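Local coordinates for uncharacterized protein (Bacteroides vulgatus, PDB 4QB7) that is probably a component of the tip of fimbriae, the filamentous cell-surface appendages that mediate adhesion and biofilm formation, at residues K56-P61 with G115-G120; T186-G192 with I289-T295; D233-K237 with L261-A267. All coordinates share one frame. Where two conformers were deposited one is given. Numbering follows the deposited sequence.

Interaction 1: K56-P61 with G115-G120. With SO4 (sulfate ion), chain D; SO4 (sulfate ion), chain H.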
loop_
_atom_site.group_PDB
_atom_site.type_symbol
_atom_site.label_atom_id
_atom_site.label_comp_id
_atom_site.label_asym_id
_atom_site.label_seq_id
_atom_site.Cartn_x
_atom_site.Cartn_y
_atom_site.Cartn_z
ATOM N N LYS A 56 27.018 11.317 -7.042
ATOM C CA LYS A 56 25.851 11.406 -6.143
ATOM C C LYS A 56 26.195 11.781 -4.696
ATOM O O LYS A 56 25.416 12.488 -4.065
ATOM C CB LYS A 56 24.992 10.118 -6.140
ATOM C CG LYS A 56 25.668 8.830 -5.723
ATOM C CD LYS A 56 24.861 7.622 -6.133
ATOM C CE LYS A 56 25.455 6.357 -5.554
ATOM N NZ LYS A 56 24.413 5.335 -5.323
ATOM N N GLY A 57 27.330 11.301 -4.199
ATOM C CA GLY A 57 27.784 11.526 -2.835
ATOM C C GLY A 57 27.794 12.971 -2.384
ATOM O O GLY A 57 27.451 13.236 -1.229
ATOM N N ASN A 58 28.170 13.925 -3.287
ATOM C CA ASN A 58 28.254 15.338 -2.928
ATOM C C ASN A 58 27.345 16.220 -3.804
ATOM O O ASN A 58 27.582 17.428 -3.930
ATOM C CB ASN A 58 29.707 15.802 -2.988
ATOM C CG ASN A 58 30.617 15.008 -2.092
ATOM O OD1 ASN A 58 30.764 15.305 -0.905
ATOM N ND2 ASN A 58 31.225 13.963 -2.634
ATOM N N THR A 59 26.273 15.627 -4.365
ATOM C CA THR A 59 25.274 16.315 -5.193
ATOM C C THR A 59 23.950 16.423 -4.430
ATOM O O THR A 59 23.475 15.428 -3.865
ATOM C CB THR A 59 25.065 15.617 -6.549
ATOM O OG1 THR A 59 26.327 15.429 -7.171
ATOM C CG2 THR A 59 24.185 16.428 -7.501
ATOM N N THR A 60 23.354 17.633 -4.435
ATOM C CA THR A 60 22.062 17.926 -3.804
ATOM C C THR A 60 20.977 18.019 -4.899
ATOM O O THR A 60 21.355 18.199 -6.061
ATOM C CB THR A 60 22.134 19.235 -2.956
ATOM O OG1 THR A 60 22.226 20.395 -3.791
ATOM C CG2 THR A 60 23.229 19.210 -1.903
ATOM N N PRO A 61 19.645 17.941 -4.585
ATOM C CA PRO A 61 18.621 18.092 -5.653
ATOM C C PRO A 61 18.629 19.525 -6.180
ATOM O O PRO A 61 17.755 20.344 -5.897
ATOM C CB PRO A 61 17.312 17.717 -4.947
ATOM C CG PRO A 61 17.562 17.988 -3.528
ATOM C CD PRO A 61 19.011 17.729 -3.263
ATOM N N GLY A 115 15.801 16.927 2.925
ATOM C CA GLY A 115 16.047 18.347 2.688
ATOM C C GLY A 115 16.577 18.731 1.326
ATOM O O GLY A 115 17.166 17.904 0.624
ATOM N N GLN A 116 16.383 20.015 0.966
ATOM C CA GLN A 116 16.816 20.621 -0.297
ATOM C C GLN A 116 18.350 20.650 -0.423
ATOM O O GLN A 116 18.874 20.738 -1.535
ATOM C CB GLN A 116 16.244 22.042 -0.393
ATOM C CG GLN A 116 16.363 22.696 -1.774
ATOM C CD GLN A 116 15.427 23.868 -1.946
ATOM O OE1 GLN A 116 14.830 24.383 -0.974
ATOM N NE2 GLN A 116 15.265 24.296 -3.205
ATOM N N ASN A 117 19.064 20.579 0.704
ATOM C CA ASN A 117 20.523 20.588 0.729
ATOM C C ASN A 117 21.083 19.216 1.150
ATOM O O ASN A 117 22.272 19.108 1.455
ATOM C CB ASN A 117 21.065 21.714 1.643
ATOM C CG ASN A 117 20.762 23.129 1.175
ATOM O OD1 ASN A 117 20.299 23.968 1.961
ATOM N ND2 ASN A 117 21.043 23.448 -0.098
ATOM N N ALA A 118 20.239 18.171 1.147
ATOM C CA ALA A 118 20.694 16.808 1.453
ATOM C C ALA A 118 21.438 16.249 0.231
ATOM O O ALA A 118 21.076 16.534 -0.915
ATOM C CB ALA A 118 19.523 15.914 1.831
ATOM N N LYS A 119 22.488 15.484 0.475
ATOM C CA LYS A 119 23.309 14.946 -0.600
ATOM C C LYS A 119 22.904 13.508 -0.914
ATOM O O LYS A 119 22.433 12.786 -0.040
ATOM C CB LYS A 119 24.808 15.057 -0.226
ATOM C CG LYS A 119 25.299 16.508 -0.123
ATOM C CD LYS A 119 26.629 16.610 0.589
ATOM C CE LYS A 119 27.077 18.035 0.829
ATOM N NZ LYS A 119 28.453 18.087 1.406
ATOM N N GLY A 120 23.080 13.112 -2.165
ATOM C CA GLY A 120 22.758 11.762 -2.605
ATOM C C GLY A 120 21.307 11.580 -2.974
ATOM O O GLY A 120 20.528 12.547 -2.972
HETATM S S SO4 D . 25.376 20.796 -5.724
HETATM O O1 SO4 D . 25.150 19.461 -6.211
HETATM O O2 SO4 D . 26.667 20.807 -5.061
HETATM O O3 SO4 D . 25.378 21.729 -6.852
HETATM O O4 SO4 D . 24.372 21.231 -4.775
HETATM S S SO4 H . 18.247 21.254 4.468
HETATM O O1 SO4 H . 17.614 20.639 5.641
HETATM O O2 SO4 H . 18.793 20.187 3.625
HETATM O O3 SO4 H . 17.270 22.061 3.720
HETATM O O4 SO4 H . 19.320 22.143 4.935
HETATM O O HOH W 1 20.149 22.800 -3.747
#
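This is a surface contact between loops, made largely by backbone: residues 56-61, a 3-10 turn running into extended chain, lie against residues 115-120, which open with a type I beta turn from Gly115 to Ala118. The single clear hydrogen bond between them runs from Gly120 N to Thr59 O (2.9 Å). Lys119 CA lies 3.3 Å from the same Thr59 O, and further along Thr60 CA is 3.4 Å from Ala118 O, both CA-H...O contacts. Gly120 suits its place because its phi is positive, a conformation that residues with a CB adopt less readily. Pro61 has no amide hydrogen to satisfy and sets its ring against carbonyls, CD lying 3.3 Å from Ala118 O. The methyl of Thr60 rests on the Lys119 chain (CG2 to CG, 3.8 Å), while a water joins Thr60 OG1 (3.2 Å) to Gln116 O (3.3 Å). Thr60 N and OG1 also hold a sulfate, probably from the crystallisation liquor. Beneath the loops, Thr59 and Pro61 touch Tyr45 of strand 40-47, and Lys56 forms a salt bridge with Asp211. The contact thus ties the link between helix 52-55 and strand 64-72 to the connection between strands 111-113 and 123-127.

Interaction 2: T186-G192 with I289-T295. With SO4 (sulfate ion), chain K; SO4 (sulfate ion), chain J.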
loop_
_atom_site.group_PDB
_atom_site.type_symbol
_atom_site.label_atom_id
_atom_site.label_comp_id
_atom_site.label_asym_id
_atom_site.label_seq_id
_atom_site.Cartn_x
_atom_site.Cartn_y
_atom_site.Cartn_z
ATOM N N THR A 186 -28.242 -23.494 8.250
ATOM C CA THR A 186 -27.126 -22.918 8.987
ATOM C C THR A 186 -26.368 -21.951 8.087
ATOM O O THR A 186 -26.151 -22.242 6.887
ATOM C CB THR A 186 -26.229 -24.020 9.557
ATOM O OG1 THR A 186 -26.980 -24.731 10.543
ATOM C CG2 THR A 186 -24.971 -23.484 10.211
ATOM N N LYS A 187 -26.008 -20.764 8.665
ATOM C CA LYS A 187 -25.237 -19.740 7.957
ATOM C C LYS A 187 -24.137 -19.201 8.873
ATOM O O LYS A 187 -24.233 -19.343 10.093
ATOM C CB LYS A 187 -26.168 -18.623 7.422
ATOM C CG LYS A 187 -27.186 -19.175 6.394
ATOM C CD LYS A 187 -28.015 -18.166 5.691
ATOM C CE LYS A 187 -28.993 -18.814 4.738
ATOM N NZ LYS A 187 -28.315 -19.504 3.602
ATOM N N ILE A 188 -23.048 -18.692 8.290
ATOM C CA ILE A 188 -21.946 -18.091 9.051
ATOM C C ILE A 188 -21.876 -16.631 8.645
ATOM O O ILE A 188 -21.849 -16.324 7.442
ATOM C CB ILE A 188 -20.547 -18.776 8.899
ATOM C CG1 ILE A 188 -20.575 -20.230 9.268
ATOM C CG2 ILE A 188 -19.452 -18.042 9.737
ATOM C CD1 ILE A 188 -19.256 -20.893 8.993
ATOM N N PHE A 189 -21.803 -15.742 9.645
ATOM C CA PHE A 189 -21.699 -14.295 9.442
ATOM C C PHE A 189 -20.473 -13.728 10.147
ATOM O O PHE A 189 -20.281 -13.987 11.339
ATOM C CB PHE A 189 -22.966 -13.595 9.945
ATOM C CG PHE A 189 -24.233 -14.036 9.258
ATOM C CD1 PHE A 189 -24.616 -13.474 8.042
ATOM C CD2 PHE A 189 -25.054 -15.001 9.830
ATOM C CE1 PHE A 189 -25.795 -13.884 7.408
ATOM C CE2 PHE A 189 -26.241 -15.393 9.206
ATOM C CZ PHE A 189 -26.614 -14.816 8.014
ATOM N N VAL A 190 -19.635 -12.975 9.423
ATOM C CA VAL A 190 -18.466 -12.344 10.043
ATOM C C VAL A 190 -18.906 -10.937 10.476
ATOM O O VAL A 190 -19.553 -10.218 9.697
ATOM C CB VAL A 190 -17.219 -12.366 9.133
ATOM C CG1 VAL A 190 -16.106 -11.467 9.683
ATOM C CG2 VAL A 190 -16.724 -13.799 8.947
ATOM N N THR A 191 -18.623 -10.576 11.746
ATOM C CA THR A 191 -19.086 -9.315 12.333
ATOM C C THR A 191 -17.937 -8.395 12.766
ATOM O O THR A 191 -18.160 -7.216 13.050
ATOM C CB THR A 191 -19.972 -9.645 13.546
ATOM O OG1 THR A 191 -19.210 -10.449 14.448
ATOM C CG2 THR A 191 -21.236 -10.429 13.165
ATOM N N GLY A 192 -16.732 -8.930 12.854
ATOM C CA GLY A 192 -15.592 -8.146 13.311
ATOM C C GLY A 192 -14.266 -8.731 12.884
ATOM O O GLY A 192 -14.166 -9.931 12.623
ATOM N N ILE A 289 -10.696 -12.554 14.691
ATOM C CA ILE A 289 -11.964 -12.576 13.969
ATOM C C ILE A 289 -13.133 -12.882 14.900
ATOM O O ILE A 289 -12.980 -13.601 15.909
ATOM C CB ILE A 289 -11.886 -13.561 12.776
ATOM C CG1 ILE A 289 -13.022 -13.311 11.750
ATOM C CG2 ILE A 289 -11.774 -15.020 13.234
ATOM C CD1 ILE A 289 -12.893 -14.017 10.396
ATOM N N ASN A 290 -14.307 -12.284 14.560
ATOM C CA ASN A 290 -15.596 -12.451 15.255
ATOM C C ASN A 290 -16.610 -12.973 14.259
ATOM O O ASN A 290 -16.719 -12.423 13.170
ATOM C CB ASN A 290 -16.077 -11.118 15.833
ATOM C CG ASN A 290 -15.231 -10.523 16.914
ATOM O OD1 ASN A 290 -14.126 -10.971 17.218
ATOM N ND2 ASN A 290 -15.764 -9.499 17.559
ATOM N N TYR A 291 -17.316 -14.029 14.581
ATOM C CA TYR A 291 -18.295 -14.603 13.655
ATOM C C TYR A 291 -19.393 -15.327 14.417
ATOM O O TYR A 291 -19.198 -15.744 15.561
ATOM C CB TYR A 291 -17.646 -15.531 12.592
ATOM C CG TYR A 291 -16.854 -16.689 13.147
ATOM C CD1 TYR A 291 -15.549 -16.513 13.594
ATOM C CD2 TYR A 291 -17.393 -17.974 13.189
ATOM C CE1 TYR A 291 -14.801 -17.584 14.087
ATOM C CE2 TYR A 291 -16.660 -19.051 13.694
ATOM C CZ TYR A 291 -15.362 -18.849 14.140
ATOM O OH TYR A 291 -14.611 -19.887 14.626
ATOM N N ASP A 292 -20.571 -15.415 13.778
ATOM C CA ASP A 292 -21.789 -16.042 14.298
ATOM C C ASP A 292 -22.203 -17.185 13.419
ATOM O O ASP A 292 -22.226 -17.029 12.199
ATOM C CB ASP A 292 -22.913 -14.989 14.359
ATOM C CG ASP A 292 -22.633 -13.816 15.289
ATOM O OD1 ASP A 292 -21.886 -14.003 16.276
ATOM O OD2 ASP A 292 -23.198 -12.719 15.053
ATOM N N ILE A 293 -22.491 -18.349 14.018
ATOM C CA ILE A 293 -22.993 -19.540 13.314
ATOM C C ILE A 293 -24.461 -19.624 13.668
ATOM O O ILE A 293 -24.804 -19.858 14.826
ATOM C CB ILE A 293 -22.198 -20.833 13.609
ATOM C CG1 ILE A 293 -20.670 -20.589 13.426
ATOM C CG2 ILE A 293 -22.713 -22.008 12.714
ATOM C CD1 ILE A 293 -19.822 -21.663 14.016
ATOM N N VAL A 294 -25.321 -19.296 12.701
ATOM C CA VAL A 294 -26.767 -19.163 12.905
ATOM C C VAL A 294 -27.499 -20.343 12.333
ATOM O O VAL A 294 -27.415 -20.575 11.135
ATOM C CB VAL A 294 -27.260 -17.832 12.259
ATOM C CG1 VAL A 294 -28.764 -17.643 12.429
ATOM C CG2 VAL A 294 -26.494 -16.647 12.815
ATOM N N THR A 295 -28.222 -21.075 13.186
ATOM C CA THR A 295 -29.043 -22.230 12.814
ATOM C C THR A 295 -30.530 -21.865 12.967
ATOM O O THR A 295 -30.931 -21.347 14.005
ATOM C CB THR A 295 -28.665 -23.481 13.626
ATOM O OG1 THR A 295 -27.263 -23.731 13.521
ATOM C CG2 THR A 295 -29.430 -24.716 13.192
HETATM S S SO4 K . -18.898 -8.144 16.834
HETATM O O1 SO4 K . -19.749 -9.237 16.527
HETATM O O2 SO4 K . -18.595 -8.218 18.247
HETATM O O3 SO4 K . -17.694 -8.314 16.079
HETATM O O4 SO4 K . -19.569 -6.860 16.480
HETATM S S SO4 J . -15.749 -23.417 14.697
HETATM O O1 SO4 J . -16.664 -24.033 13.735
HETATM O O2 SO4 J . -15.808 -24.188 15.943
HETATM O O3 SO4 J . -14.378 -23.387 14.159
HETATM O O4 SO4 J . -16.159 -22.055 14.973
#
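Paired backbone hydrogen bonds join segments 186-192 and 289-295 of the antiparallel strands 186-196 and 286-296. Lys187 N meets Val294 O and Val294 N meets Lys187 O, both at 2.8 Å; Phe189 N to Asp292 O (2.9 Å) and Asp292 N to Phe189 O (2.8 Å) repeat the pattern. A classic beta bulge then shifts the register by one: Thr191 and Gly192 both face Asn290, Thr191 N bonding Asn290 O (3.0 Å) and Asn290 N bonding Gly192 O (3.1 Å). Apolar contacts include Ile188 with Tyr291 and Ile293, and, on the other face, Val294 CG2 at the edge of the Phe189 ring. Thr186 OG1 and Thr295 OG1 share a hydrogen bond (3.2 Å), Asp292 reaches Tyr245 and Thr306, and Thr191 OG1 and Asn290 ND2 bind one sulfate. Beta-branched residues suit the extended backbone; a CB on Gly192 would crowd the side-chain ND2 of Asn290. Ile188, Val190, Tyr291 and Ile293 make one face mainly apolar, whereas the other mixes Phe189 and Val294 with polar Lys187, Asn290 and Asp292.

Interaction 3: D233-K237 with L261-A267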
loop_
_atom_site.group_PDB
_atom_site.type_symbol
_atom_site.label_atom_id
_atom_site.label_comp_id
_atom_site.label_asym_id
_atom_site.label_seq_id
_atom_site.Cartn_x
_atom_site.Cartn_y
_atom_site.Cartn_z
ATOM N N ASP A 233 -15.002 -1.677 11.073
ATOM C CA ASP A 233 -15.779 -0.701 10.299
ATOM C C ASP A 233 -15.246 -0.538 8.857
ATOM O O ASP A 233 -15.861 0.183 8.065
ATOM C CB ASP A 233 -15.845 0.665 11.011
ATOM C CG ASP A 233 -16.570 0.637 12.334
ATOM O OD1 ASP A 233 -17.599 -0.074 12.437
ATOM O OD2 ASP A 233 -16.100 1.300 13.273
ATOM N N PHE A 234 -14.123 -1.208 8.523
ATOM C CA PHE A 234 -13.533 -1.164 7.198
ATOM C C PHE A 234 -14.229 -2.206 6.337
ATOM O O PHE A 234 -14.330 -2.055 5.107
ATOM C CB PHE A 234 -12.009 -1.394 7.263
ATOM C CG PHE A 234 -11.336 -1.453 5.904
ATOM C CD1 PHE A 234 -11.145 -0.294 5.150
ATOM C CD2 PHE A 234 -10.943 -2.682 5.348
ATOM C CE1 PHE A 234 -10.566 -0.358 3.881
ATOM C CE2 PHE A 234 -10.334 -2.737 4.087
ATOM C CZ PHE A 234 -10.152 -1.574 3.365
ATOM N N LEU A 235 -14.722 -3.266 7.002
ATOM C CA LEU A 235 -15.381 -4.397 6.363
ATOM C C LEU A 235 -16.682 -3.964 5.687
ATOM O O LEU A 235 -17.409 -3.088 6.175
ATOM C CB LEU A 235 -15.655 -5.543 7.351
ATOM C CG LEU A 235 -14.555 -6.036 8.295
ATOM C CD1 LEU A 235 -15.070 -7.207 9.120
ATOM C CD2 LEU A 235 -13.297 -6.418 7.557
ATOM N N ASN A 236 -16.970 -4.608 4.558
ATOM C CA ASN A 236 -18.125 -4.342 3.726
ATOM C C ASN A 236 -19.381 -5.014 4.295
ATOM O O ASN A 236 -20.059 -5.774 3.597
ATOM C CB ASN A 236 -17.793 -4.847 2.332
ATOM C CG ASN A 236 -18.725 -4.425 1.241
ATOM O OD1 ASN A 236 -19.464 -3.439 1.352
ATOM N ND2 ASN A 236 -18.734 -5.219 0.181
ATOM N N LYS A 237 -19.686 -4.733 5.580
ATOM C CA LYS A 237 -20.837 -5.273 6.313
ATOM C C LYS A 237 -22.132 -4.707 5.744
ATOM O O LYS A 237 -22.148 -3.564 5.319
ATOM C CB LYS A 237 -20.721 -4.949 7.820
ATOM C CG LYS A 237 -19.823 -5.924 8.591
ATOM C CD LYS A 237 -19.074 -5.257 9.734
ATOM C CE LYS A 237 -19.784 -5.232 11.056
ATOM N NZ LYS A 237 -19.120 -4.298 11.988
ATOM N N LEU A 261 -14.357 -9.961 2.582
ATOM C CA LEU A 261 -14.735 -9.100 3.713
ATOM C C LEU A 261 -14.536 -7.604 3.373
ATOM O O LEU A 261 -15.121 -6.740 4.027
ATOM C CB LEU A 261 -13.977 -9.460 5.004
ATOM C CG LEU A 261 -14.113 -10.886 5.555
ATOM C CD1 LEU A 261 -13.256 -11.044 6.772
ATOM C CD2 LEU A 261 -15.571 -11.272 5.861
ATOM N N PHE A 262 -13.730 -7.317 2.342
ATOM C CA PHE A 262 -13.471 -5.963 1.828
ATOM C C PHE A 262 -14.266 -5.746 0.571
ATOM O O PHE A 262 -14.446 -6.698 -0.200
ATOM C CB PHE A 262 -11.973 -5.731 1.492
ATOM C CG PHE A 262 -10.911 -5.955 2.546
ATOM C CD1 PHE A 262 -11.256 -6.226 3.869
ATOM C CD2 PHE A 262 -9.565 -5.833 2.231
ATOM C CE1 PHE A 262 -10.272 -6.419 4.842
ATOM C CE2 PHE A 262 -8.585 -6.047 3.202
ATOM C CZ PHE A 262 -8.947 -6.344 4.498
ATOM N N SER A 263 -14.649 -4.487 0.287
ATOM C CA SER A 263 -15.353 -4.200 -0.960
ATOM C C SER A 263 -14.350 -4.239 -2.116
ATOM O O SER A 263 -13.144 -4.194 -1.868
ATOM C CB SER A 263 -16.083 -2.866 -0.877
ATOM O OG SER A 263 -15.196 -1.783 -1.066
ATOM N N ASP A 264 -14.837 -4.357 -3.357
ATOM C CA ASP A 264 -14.025 -4.418 -4.582
ATOM C C ASP A 264 -13.050 -3.267 -4.732
ATOM O O ASP A 264 -11.964 -3.451 -5.288
ATOM C CB ASP A 264 -14.926 -4.430 -5.836
ATOM C CG ASP A 264 -15.544 -5.778 -6.188
ATOM O OD1 ASP A 264 -15.073 -6.820 -5.644
ATOM O OD2 ASP A 264 -16.482 -5.801 -7.028
ATOM N N THR A 265 -13.445 -2.086 -4.271
ATOM C CA THR A 265 -12.650 -0.877 -4.424
ATOM C C THR A 265 -11.763 -0.570 -3.206
ATOM O O THR A 265 -10.892 0.297 -3.313
ATOM C CB THR A 265 -13.582 0.303 -4.731
ATOM O OG1 THR A 265 -14.653 0.332 -3.778
ATOM C CG2 THR A 265 -14.155 0.223 -6.133
ATOM N N GLU A 266 -11.954 -1.273 -2.077
ATOM C CA GLU A 266 -11.188 -1.014 -0.862
ATOM C C GLU A 266 -10.097 -2.079 -0.569
ATOM O O GLU A 266 -10.300 -3.280 -0.792
ATOM C CB GLU A 266 -12.141 -0.846 0.326
ATOM C CG GLU A 266 -12.949 0.440 0.185
ATOM C CD GLU A 266 -14.127 0.697 1.107
ATOM O OE1 GLU A 266 -14.508 -0.196 1.901
ATOM O OE2 GLU A 266 -14.689 1.810 1.008
ATOM N N ALA A 267 -8.911 -1.597 -0.131
ATOM C CA ALA A 267 -7.739 -2.400 0.237
ATOM C C ALA A 267 -6.907 -1.660 1.284
ATOM O O ALA A 267 -7.080 -0.457 1.463
ATOM C CB ALA A 267 -6.894 -2.702 -0.986
HETATM O O HOH W 2 -14.096 -2.744 2.479
#
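Two irregular segments fit together here around a pair of phenylalanine rings. Phe234 is the main projection of residues 233-237: its flat ring wedges into the hollow formed by Phe262, Glu266 and Ala267. It meets Phe262 edge-to-face, with ring centroids 4.8 Å apart and planes at 79°, so that Phe234 CE2 comes within 3.6 Å of Phe262 CG. The tip of the wedge, Phe234 CZ, lies 3.7 Å from both Glu266 CB and Ala267 N. A rigid, flat side chain suits such a slot, because it fills the gap and gives a hydrogen-bearing edge to the pi face of its partner.

Leu235 fills the next hollow with a branched end: CD2 packs 4.0 Å from Leu261 CB and 4.1 Å from Phe262 CE1, at the edge of that ring. Next to it, Asn236 N donates to Leu261 O (2.9 Å, nearly straight), and its side chain lies over Ser263, with ND2 3.7 Å from CB. Asn236 is the centre of an inverse gamma turn, closed by Lys237 N to Leu235 O (2.9 Å), which bends the chain over Leu261.

One water bridges the segments, donating to Phe234 O (2.7 Å) and Glu266 OE1 (2.6 Å) and accepting from Ser263 N (2.9 Å). Beyond the segments, Phe262 and Leu261 lie against strand 159-178, and Leu235 touches Ile250. The arrangement is a loop laid over an irregular interruption in strand 259-270, with a type I turn from Ser263 to Glu266 and a T-shaped aromatic pair at its centre.

How the interactions relate
Interaction 1 is complete along the chain before the other two begin, and lies on the opposite side of the chain's centre, its own centre about 56 Å from that of interaction 2 and about 42 Å from that of interaction 3. In sequence, both segments of interaction 3 fall between the two strands of interaction 2; their centres are about 17 Å apart and they touch, Val190 CB lying 3.8 Å from Leu261 CD2. Interaction 2 belongs to the antiparallel sheet containing strands 186-196, 286-296 and 301-313; interaction 3 joins its connecting loop to strand 259-270 of the mixed sheet, which pairs with strand 159-178. Together they couple two sheets of this elongated fimbrillin-like protein, while interaction 1 joins distant loops.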